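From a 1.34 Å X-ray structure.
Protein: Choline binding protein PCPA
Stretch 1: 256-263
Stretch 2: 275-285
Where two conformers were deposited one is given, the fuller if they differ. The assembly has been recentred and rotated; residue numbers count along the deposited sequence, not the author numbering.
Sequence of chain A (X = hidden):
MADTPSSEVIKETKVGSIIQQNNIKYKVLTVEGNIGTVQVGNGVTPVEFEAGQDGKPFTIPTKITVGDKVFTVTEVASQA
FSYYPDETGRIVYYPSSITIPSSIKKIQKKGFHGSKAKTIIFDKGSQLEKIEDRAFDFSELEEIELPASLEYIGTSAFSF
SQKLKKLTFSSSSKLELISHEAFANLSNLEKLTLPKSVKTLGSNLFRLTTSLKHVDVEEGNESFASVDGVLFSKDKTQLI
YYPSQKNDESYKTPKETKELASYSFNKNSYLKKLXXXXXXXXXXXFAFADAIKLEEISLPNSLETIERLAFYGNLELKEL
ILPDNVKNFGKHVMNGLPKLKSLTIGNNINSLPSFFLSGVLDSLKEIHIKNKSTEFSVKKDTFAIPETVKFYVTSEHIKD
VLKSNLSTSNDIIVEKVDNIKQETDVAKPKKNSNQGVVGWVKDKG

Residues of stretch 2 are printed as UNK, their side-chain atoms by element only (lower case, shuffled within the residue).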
# COMPACT_ATOMS: atom_id res chain seq x y z
N GLU A 256 11.33 -21.13 1.95
CA GLU A 256 9.96 -21.41 1.52
C GLU A 256 9.39 -20.33 0.61
O GLU A 256 8.37 -20.57 0.01
CB GLU A 256 9.02 -21.47 2.74
CG GLU A 256 9.30 -22.62 3.71
CD GLU A 256 10.32 -22.33 4.80
OE1 GLU A 256 10.80 -21.18 4.91
OE2 GLU A 256 10.63 -23.27 5.57
N THR A 257 10.03 -19.14 0.54
CA THR A 257 9.45 -18.04 -0.23
C THR A 257 9.25 -18.37 -1.69
O THR A 257 10.19 -18.83 -2.35
CB THR A 257 10.27 -16.76 -0.07
OG1 THR A 257 10.80 -16.63 1.25
CG2 THR A 257 9.49 -15.52 -0.43
N LYS A 258 8.03 -18.14 -2.20
CA LYS A 258 7.71 -18.34 -3.62
C LYS A 258 7.50 -16.98 -4.30
O LYS A 258 7.70 -16.85 -5.51
CB LYS A 258 6.44 -19.17 -3.78
CG LYS A 258 6.60 -20.58 -3.20
CD LYS A 258 5.48 -21.50 -3.66
CE LYS A 258 5.89 -22.96 -3.56
NZ LYS A 258 5.46 -23.57 -2.28
N GLU A 259 7.06 -15.96 -3.54
CA GLU A 259 6.85 -14.66 -4.16
C GLU A 259 7.06 -13.53 -3.19
O GLU A 259 6.78 -13.66 -1.98
CB GLU A 259 5.46 -14.56 -4.81
CG GLU A 259 4.32 -14.54 -3.83
CD GLU A 259 2.97 -14.35 -4.49
OE1 GLU A 259 2.74 -13.31 -5.15
OE2 GLU A 259 2.13 -15.26 -4.33
N LEU A 260 7.50 -12.38 -3.77
CA LEU A 260 7.56 -11.12 -3.03
C LEU A 260 6.33 -10.37 -3.48
O LEU A 260 6.13 -10.18 -4.69
CB LEU A 260 8.82 -10.31 -3.34
CG LEU A 260 10.13 -11.06 -3.20
CD1 LEU A 260 11.28 -10.12 -3.45
CD2 LEU A 260 10.29 -11.65 -1.80
N ALA A 261 5.48 -9.97 -2.53
CA ALA A 261 4.25 -9.26 -2.89
C ALA A 261 4.57 -7.92 -3.49
O ALA A 261 5.66 -7.35 -3.29
CB ALA A 261 3.41 -9.03 -1.62
N SER A 262 3.60 -7.38 -4.20
CA SER A 262 3.75 -6.04 -4.72
C SER A 262 4.02 -5.07 -3.56
O SER A 262 3.45 -5.23 -2.46
CB SER A 262 2.50 -5.63 -5.47
OG SER A 262 1.31 -5.84 -4.73
N TYR A 263 4.92 -4.08 -3.79
CA TYR A 263 5.31 -3.06 -2.81
C TYR A 263 5.94 -3.63 -1.53
O TYR A 263 6.10 -2.89 -0.54
CB TYR A 263 4.08 -2.19 -2.45
CG TYR A 263 3.68 -1.25 -3.56
CD1 TYR A 263 2.78 -1.64 -4.56
CD2 TYR A 263 4.22 0.03 -3.64
CE1 TYR A 263 2.40 -0.77 -5.57
CE2 TYR A 263 3.84 0.91 -4.65
CZ TYR A 263 2.95 0.50 -5.62
OH TYR A 263 2.58 1.42 -6.60
N UNK A 275 19.55 -11.30 -0.33
CA UNK A 275 19.75 -12.57 -1.00
C UNK A 275 18.42 -13.27 -1.12
O UNK A 275 17.81 -13.56 -0.09
o UNK A 275 23.34 -13.70 1.38
o UNK A 275 23.72 -14.78 -0.51
c UNK A 275 23.19 -13.86 0.15
c UNK A 275 20.77 -13.46 -0.29
c UNK A 275 22.18 -12.98 -0.55
N UNK A 276 17.94 -13.47 -2.35
CA UNK A 276 16.69 -14.21 -2.57
C UNK A 276 17.01 -15.68 -2.66
O UNK A 276 18.16 -16.08 -2.95
c UNK A 276 14.78 -11.83 -2.54
c UNK A 276 15.60 -12.21 -3.76
c UNK A 276 14.85 -11.79 -4.99
c UNK A 276 15.92 -13.71 -3.79
N UNK A 277 16.02 -16.50 -2.34
CA UNK A 277 16.25 -17.93 -2.25
C UNK A 277 15.85 -18.70 -3.51
O UNK A 277 14.88 -18.35 -4.19
o UNK A 277 13.47 -16.98 -1.26
c UNK A 277 15.36 -18.48 -1.13
n UNK A 277 13.06 -19.10 -1.71
c UNK A 277 13.89 -18.14 -1.33
N UNK A 278 16.55 -19.83 -3.78
CA UNK A 278 16.06 -20.73 -4.80
C UNK A 278 14.66 -21.19 -4.37
O UNK A 278 14.45 -21.50 -3.18
c UNK A 278 17.91 -20.96 -7.14
o UNK A 278 18.73 -20.08 -7.47
c UNK A 278 18.17 -21.68 -5.82
o UNK A 278 16.92 -21.30 -7.84
c UNK A 278 16.96 -21.95 -4.96
N UNK A 279 13.75 -21.23 -5.32
CA UNK A 279 12.36 -21.57 -5.10
C UNK A 279 11.48 -20.34 -5.31
O UNK A 279 10.29 -20.47 -5.61
N UNK A 280 12.06 -19.13 -5.16
CA UNK A 280 11.31 -17.89 -5.40
C UNK A 280 11.04 -17.79 -6.89
O UNK A 280 11.95 -17.94 -7.72
c UNK A 280 11.65 -14.70 -3.49
c UNK A 280 12.10 -16.69 -4.89
c UNK A 280 11.54 -14.52 -5.93
c UNK A 280 11.30 -15.41 -4.76
N UNK A 281 9.77 -17.58 -7.25
CA UNK A 281 9.35 -17.53 -8.64
C UNK A 281 8.95 -16.16 -9.15
O UNK A 281 9.04 -15.92 -10.35
o UNK A 281 5.96 -20.16 -8.39
c UNK A 281 8.12 -18.43 -8.86
o UNK A 281 7.22 -21.97 -8.29
c UNK A 281 8.34 -19.89 -8.50
c UNK A 281 7.08 -20.73 -8.39
N UNK A 282 8.46 -15.29 -8.27
CA UNK A 282 7.89 -14.02 -8.70
C UNK A 282 8.24 -12.87 -7.80
O UNK A 282 8.16 -12.98 -6.58
c UNK A 282 4.09 -13.32 -9.23
n UNK A 282 1.82 -12.60 -9.78
c UNK A 282 3.25 -12.19 -9.70
c UNK A 282 6.36 -14.21 -8.78
c UNK A 282 5.56 -12.95 -9.10
N UNK A 283 8.56 -11.73 -8.44
CA UNK A 283 8.80 -10.47 -7.75
C UNK A 283 7.68 -9.52 -8.19
O UNK A 283 7.57 -9.19 -9.39
c UNK A 283 10.19 -9.90 -8.09
c UNK A 283 12.69 -10.51 -8.03
c UNK A 283 11.27 -10.85 -7.56
c UNK A 283 10.35 -8.47 -7.56
N UNK A 284 6.85 -9.10 -7.23
CA UNK A 284 5.69 -8.26 -7.48
C UNK A 284 5.99 -6.85 -7.95
O UNK A 284 7.10 -6.34 -7.76
N UNK A 285 4.96 -6.17 -8.45
CA UNK A 285 5.11 -4.81 -8.96
C UNK A 285 5.60 -3.87 -7.84
O UNK A 285 5.16 -3.97 -6.68
c UNK A 285 2.66 -4.16 -8.75
c UNK A 285 3.83 -4.36 -9.70
o UNK A 285 4.08 -3.13 -10.37
O HOH W 1 0.81 -13.47 -7.14

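Position 275 carries three carbons in a row, the third holding two oxygens, and stays out of reach of stretch 1: Glu275. At 276 four carbons fork at the second, and one tip lies 4.0 Å from Leu260 CD1. That is leucine, Leu276, with CD2 making the contact.

Position 277 has two carbons, the second bearing one oxygen and one nitrogen; it points toward stretch 1, and its nitrogen lies 3.0 Å from Thr257 O. An amide fits: Asn277, whose ND2 donates to Thr257 O. Position 278 repeats the three-carbon carboxylate but points away: Glu278. Asn277 ND2 also donates to Glu278 O at 3.1 Å, so one amide nitrogen ties both segments.

Position 279 has no side-chain atoms, and its phi of 111° would jam a CB against the preceding carbonyl oxygen. Gly279 thus answers to the backbone of a type II turn from Asn277 to position 280, rather than to stretch 1. At 280, four carbons fork at the second, with a tip 3.7 Å from Leu260 CD2: Leu280, reaching with CD1. Leu280 N closes the turn on Asn277 O at 3.1 Å.

Position 281 has three carbons ending in two oxygens, and its backbone N donates to Lys258 O at 2.8 Å: Glu281, whose useful group here is that N. Position 282 is four carbons in a row ending in nitrogen, with all four chi angles t, and its CB lies 4.1 Å from Glu259 CB: Lys282. Lys282 NZ is 3.0 Å from the O of a water that donates to Glu259 OE1 at 2.8 Å, so the two charged chains meet through solvent.

At 283 four carbons fork at the first, one arm two carbons long, and the arm's inner carbon lies 4.2 Å from Leu260 CD1: Ile283, that carbon being CG1. Position 284 is bare. An ideal CB would sit 2.5 Å from Ser262 N and 2.8 Å from Leu260 O, so stretch 1's own backbone, from Leu260 O to Ser262 N, leaves no room for a CB at Gly284. Position 285 has one carbon carrying an oxygen and a carbon; the latter packs 3.6 Å from Ser262 CB. This is Thr285, the methyl being CG2.

The contact is a short parallel pairing, Glu259 with Lys282 and Leu260 with Ile283. Leu260 N donates to Lys282 O and Gly284 N to Leu260 O, each at 2.9 Å; beyond the strands, Tyr263 N continues the ladder to Thr285 O at 2.9 Å. Alternation sorts the chemistry: Leu260 and Ile283 share an apolar face, extended by Leu276 and Leu280, while Glu259 and Lys282 share the other. The rules are one leucine packed among three aliphatic chains, and two glycines kept for different reasons, turn and crowding.

Stretch 2 (275-285) ELNEGLEKIGT
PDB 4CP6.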